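Local coordinates for 2-(acetamidomethylene)succinate hydrolase (Mesorhizobium loti, PDB 3KXP), which catalyses the last step of vitamin B6 degradation, hydrolysing (E)-2-(acetamidomethylene)succinate to succinic semialdehyde, acetate, ammonia and carbon dioxide, at residues G56-N61 with D101-G106; Y120-A125 with A153-L158. One frame throughout, in Å; residues are numbered along the deposited sequence.

Contact 1 (G56-N61 with D101-G106); sequences GRITLN and DQRGHG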
# COMPACT_ATOMS: atom_id res chain seq x y z
N GLY A 56 16.62 27.41 -11.70
CA GLY A 56 18.02 27.69 -11.48
C GLY A 56 18.96 26.81 -12.27
O GLY A 56 19.50 27.21 -13.30
N ARG A 57 19.15 25.58 -11.79
CA ARG A 57 20.04 24.64 -12.44
C ARG A 57 19.61 24.35 -13.88
O ARG A 57 20.41 23.90 -14.69
CB ARG A 57 20.10 23.34 -11.62
CG ARG A 57 18.74 22.86 -11.10
CD ARG A 57 18.85 21.64 -10.17
NE ARG A 57 19.19 20.41 -10.89
CZ ARG A 57 20.41 19.88 -10.94
NH1 ARG A 57 21.41 20.47 -10.30
NH2 ARG A 57 20.63 18.77 -11.62
N ILE A 58 18.34 24.63 -14.19
CA ILE A 58 17.82 24.38 -15.53
C ILE A 58 16.39 24.90 -15.61
O ILE A 58 15.81 25.31 -14.60
CB ILE A 58 17.83 22.85 -15.85
CG1 ILE A 58 17.36 22.60 -17.28
CG2 ILE A 58 16.92 22.10 -14.88
CD1 ILE A 58 17.45 21.15 -17.72
N THR A 59 15.82 24.91 -16.81
CA THR A 59 14.45 25.36 -17.01
C THR A 59 13.63 24.17 -17.50
O THR A 59 14.04 23.46 -18.43
CB THR A 59 14.38 26.51 -18.05
OG1 THR A 59 15.13 27.64 -17.57
CG2 THR A 59 12.92 26.93 -18.29
N LEU A 60 12.48 23.95 -16.86
CA LEU A 60 11.62 22.83 -17.22
C LEU A 60 10.23 23.27 -17.62
O LEU A 60 9.72 24.26 -17.11
CB LEU A 60 11.50 21.86 -16.04
CG LEU A 60 12.80 21.25 -15.51
CD1 LEU A 60 12.52 20.43 -14.26
CD2 LEU A 60 13.42 20.38 -16.59
N ASN A 61 9.61 22.53 -18.53
CA ASN A 61 8.25 22.83 -18.96
C ASN A 61 7.30 22.00 -18.10
O ASN A 61 7.58 20.83 -17.82
CB ASN A 61 8.05 22.46 -20.43
CG ASN A 61 6.66 22.80 -20.93
OD1 ASN A 61 6.25 23.95 -20.88
ND2 ASN A 61 5.92 21.79 -21.41
N ASP A 101 7.92 17.94 -17.82
CA ASP A 101 8.68 17.44 -18.95
C ASP A 101 10.06 17.40 -18.34
O ASP A 101 10.58 18.43 -17.90
CB ASP A 101 8.64 18.43 -20.11
CG ASP A 101 7.39 18.29 -20.95
OD1 ASP A 101 7.16 19.13 -21.85
OD2 ASP A 101 6.63 17.32 -20.72
N GLN A 102 10.67 16.23 -18.26
CA GLN A 102 11.98 16.18 -17.65
C GLN A 102 13.09 16.54 -18.63
O GLN A 102 12.88 16.54 -19.84
CB GLN A 102 12.19 14.80 -17.02
CG GLN A 102 11.12 14.53 -15.97
CD GLN A 102 11.11 13.09 -15.51
OE1 GLN A 102 11.75 12.74 -14.51
NE2 GLN A 102 10.39 12.25 -16.24
N ARG A 103 14.26 16.88 -18.10
CA ARG A 103 15.38 17.27 -18.93
C ARG A 103 15.59 16.32 -20.10
O ARG A 103 15.50 15.10 -19.96
CB ARG A 103 16.66 17.34 -18.09
CG ARG A 103 17.15 16.00 -17.57
CD ARG A 103 18.56 16.16 -17.03
NE ARG A 103 18.61 17.21 -16.03
CZ ARG A 103 19.69 17.93 -15.75
NH1 ARG A 103 19.64 18.87 -14.82
NH2 ARG A 103 20.81 17.72 -16.42
N GLY A 104 15.86 16.90 -21.26
CA GLY A 104 16.08 16.13 -22.47
C GLY A 104 14.78 15.78 -23.18
O GLY A 104 14.80 15.28 -24.30
N HIS A 105 13.65 16.08 -22.54
CA HIS A 105 12.34 15.75 -23.11
C HIS A 105 11.42 16.95 -23.33
O HIS A 105 11.69 18.06 -22.88
CB HIS A 105 11.60 14.76 -22.20
CG HIS A 105 12.38 13.52 -21.88
ND1 HIS A 105 13.52 13.53 -21.09
CD2 HIS A 105 12.16 12.22 -22.19
CE1 HIS A 105 13.95 12.30 -20.92
NE2 HIS A 105 13.15 11.48 -21.58
N GLY A 106 10.31 16.68 -24.00
CA GLY A 106 9.30 17.68 -24.26
C GLY A 106 9.81 19.07 -24.58
O GLY A 106 10.70 19.23 -25.42
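In N61 CG is anti to the backbone N (chi1 -178°), in D101 it is anti to the carbonyl carbon (chi1 -83°), and the two side chains lie side by side, pointing the same way. This lies near one end of the mixed sheet of an alpha/beta hydrolase fold, where strand 59-65, next to the outermost strand 49-54, runs antiparallel to strand 96-100, with D101-G106 in the loop that follows it. Two bonds hold the pair. D101 N bonds to N61 O at 2.9 Å, and the side chains add a second, N61 ND2 to D101 OD1 at 3.0 Å. OD1 lies in the amide plane of N61, whereas ND2 meets OD1 from above the carboxylate plane; L107 N also bonds to OD1, and OD2 is taken by S81. From the strand, L60 lays CD2 against the loop backbone, 3.7 Å from D101 O and 3.9 Å from R103 N. A type II turn runs from Q102 to H105, with G104 at positive phi, and H105 ND1 bonds back to R103 O at 2.8 Å. Farther out, I58 CD1 sits over one face of the R103 guanidinium, offset toward its rim. The R57 and R103 side chains cross at about a right angle; D123 of helix 117-131, salt-bridged to both NE atoms, probably offsets the like charges where R57 NH2 comes within 3.4 Å of R103 NH1.

Contact 2 (Y120-A125 with A153-L158); sequences YADDIA and AKYPDL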
# COMPACT_ATOMS: atom_id res chain seq x y z
N TYR A 120 18.54 13.98 -12.63
CA TYR A 120 17.09 14.08 -12.63
C TYR A 120 16.52 14.29 -11.23
O TYR A 120 15.50 14.98 -11.05
CB TYR A 120 16.44 12.81 -13.21
CG TYR A 120 16.51 12.65 -14.71
CD1 TYR A 120 17.57 11.96 -15.31
CD2 TYR A 120 15.49 13.14 -15.53
CE1 TYR A 120 17.60 11.75 -16.68
CE2 TYR A 120 15.52 12.94 -16.91
CZ TYR A 120 16.58 12.24 -17.48
OH TYR A 120 16.62 12.05 -18.84
N ALA A 121 17.17 13.68 -10.24
CA ALA A 121 16.72 13.80 -8.85
C ALA A 121 16.87 15.23 -8.34
O ALA A 121 15.97 15.77 -7.68
CB ALA A 121 17.51 12.83 -7.96
N ASP A 122 18.01 15.85 -8.64
CA ASP A 122 18.23 17.22 -8.21
C ASP A 122 17.24 18.15 -8.91
O ASP A 122 16.82 19.16 -8.33
CB ASP A 122 19.67 17.66 -8.49
CG ASP A 122 20.70 16.89 -7.67
OD1 ASP A 122 20.35 16.40 -6.57
OD2 ASP A 122 21.87 16.78 -8.11
N ASP A 123 16.86 17.82 -10.14
CA ASP A 123 15.89 18.64 -10.86
C ASP A 123 14.58 18.69 -10.10
O ASP A 123 13.93 19.73 -10.04
CB ASP A 123 15.61 18.08 -12.26
CG ASP A 123 16.68 18.43 -13.26
OD1 ASP A 123 16.66 17.84 -14.36
OD2 ASP A 123 17.53 19.29 -12.96
N ILE A 124 14.20 17.55 -9.52
CA ILE A 124 12.95 17.45 -8.77
C ILE A 124 12.98 18.30 -7.50
O ILE A 124 12.03 19.01 -7.20
CB ILE A 124 12.65 15.96 -8.41
CG1 ILE A 124 12.49 15.16 -9.71
CG2 ILE A 124 11.39 15.85 -7.54
CD1 ILE A 124 12.18 13.70 -9.53
N ALA A 125 14.08 18.22 -6.75
CA ALA A 125 14.22 19.01 -5.54
C ALA A 125 14.14 20.49 -5.92
O ALA A 125 13.40 21.26 -5.31
CB ALA A 125 15.56 18.71 -4.89
N ALA A 153 14.67 9.68 -1.40
CA ALA A 153 15.71 9.18 -0.52
C ALA A 153 16.78 10.24 -0.24
O ALA A 153 17.43 10.21 0.80
CB ALA A 153 16.36 7.94 -1.14
N LYS A 154 16.95 11.17 -1.17
CA LYS A 154 17.96 12.21 -1.00
C LYS A 154 17.37 13.48 -0.40
O LYS A 154 18.08 14.24 0.25
CB LYS A 154 18.64 12.51 -2.33
CG LYS A 154 19.84 13.43 -2.22
CD LYS A 154 20.50 13.68 -3.57
CE LYS A 154 21.61 14.73 -3.47
NZ LYS A 154 22.23 15.05 -4.79
N TYR A 155 16.08 13.71 -0.61
CA TYR A 155 15.40 14.90 -0.08
C TYR A 155 14.12 14.57 0.69
O TYR A 155 13.03 15.00 0.31
CB TYR A 155 15.06 15.86 -1.23
CG TYR A 155 16.24 16.25 -2.06
CD1 TYR A 155 16.45 15.69 -3.32
CD2 TYR A 155 17.17 17.18 -1.60
CE1 TYR A 155 17.54 16.04 -4.09
CE2 TYR A 155 18.27 17.54 -2.35
CZ TYR A 155 18.45 16.97 -3.60
OH TYR A 155 19.55 17.32 -4.35
N PRO A 156 14.25 13.81 1.79
CA PRO A 156 13.15 13.39 2.65
C PRO A 156 12.10 14.47 2.89
O PRO A 156 10.90 14.25 2.71
CB PRO A 156 13.85 13.00 3.94
CG PRO A 156 15.13 12.43 3.44
CD PRO A 156 15.54 13.41 2.38
N ASP A 157 12.57 15.65 3.31
CA ASP A 157 11.69 16.77 3.63
C ASP A 157 10.89 17.35 2.46
O ASP A 157 9.79 17.87 2.65
CB ASP A 157 12.52 17.88 4.29
CG ASP A 157 13.14 17.43 5.62
OD1 ASP A 157 13.97 18.18 6.17
OD2 ASP A 157 12.80 16.34 6.12
N LEU A 158 11.43 17.27 1.25
CA LEU A 158 10.74 17.82 0.09
C LEU A 158 9.63 16.92 -0.46
O LEU A 158 8.76 17.38 -1.20
CB LEU A 158 11.76 18.13 -1.01
CG LEU A 158 12.84 19.13 -0.61
CD1 LEU A 158 13.83 19.33 -1.76
CD2 LEU A 158 12.18 20.46 -0.23
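Y155 reaches across to helix 117-131, and its ring packs on A125 while its hydroxyl meets D122. From CB, chi1 of -55° sets CG anti to the carbonyl carbon, and the ring begins there, with A125 CB 3.8 Å from Y155 CG. CD1 and CE1 come closer, CE1 to 3.4 Å from A125 CB. That methyl lies over the centre of the ring, 13° off the normal, a CH-pi contact; on the opposite face K154 CG packs toward the rim. This joins two helices of the alpha/beta hydrolase fold, 117-131 and 143-154, just where the second ends: Y155 is the first residue to leave helical backbone angles. Beyond CZ, the hydroxyl OH gives a short 2.5 Å hydrogen bond to D122 OD1, which lies at the ring's edge and is met from above the carboxylate plane, the ring and carboxylate planes standing 73° apart. The same oxygen takes a salt bridge from K154 NZ at 2.9 Å on its syn lone pair, the lysine chain running extended to get there. With two donors on OD1, the negative charge of D122 is probably well stabilised. L158 CD1 also packs on A125 CB, at 3.6 Å.

Helix 117-131 is the element that ties the two together, although contact 1 joins strand 59-65 to the loop after strand 96-100 and contact 2 joins that helix to the end of helix 143-154. D123, in the segment 120-125, salt-bridges both arginines of contact 1: its OD1 is 2.6 Å from R103 NE and its OD2 is 2.9 Å from R57 NE. Its neighbour D122 packs CB on R57 CZ while its OD1 serves contact 2. Contact 1 is largely buried and combines backbone and amide-carboxylate bonds with apolar packing and a close pair of arginines; contact 2, only partly buried, pairs an exposed lysine and a tyrosine hydroxyl with one carboxylate beside a small apolar patch.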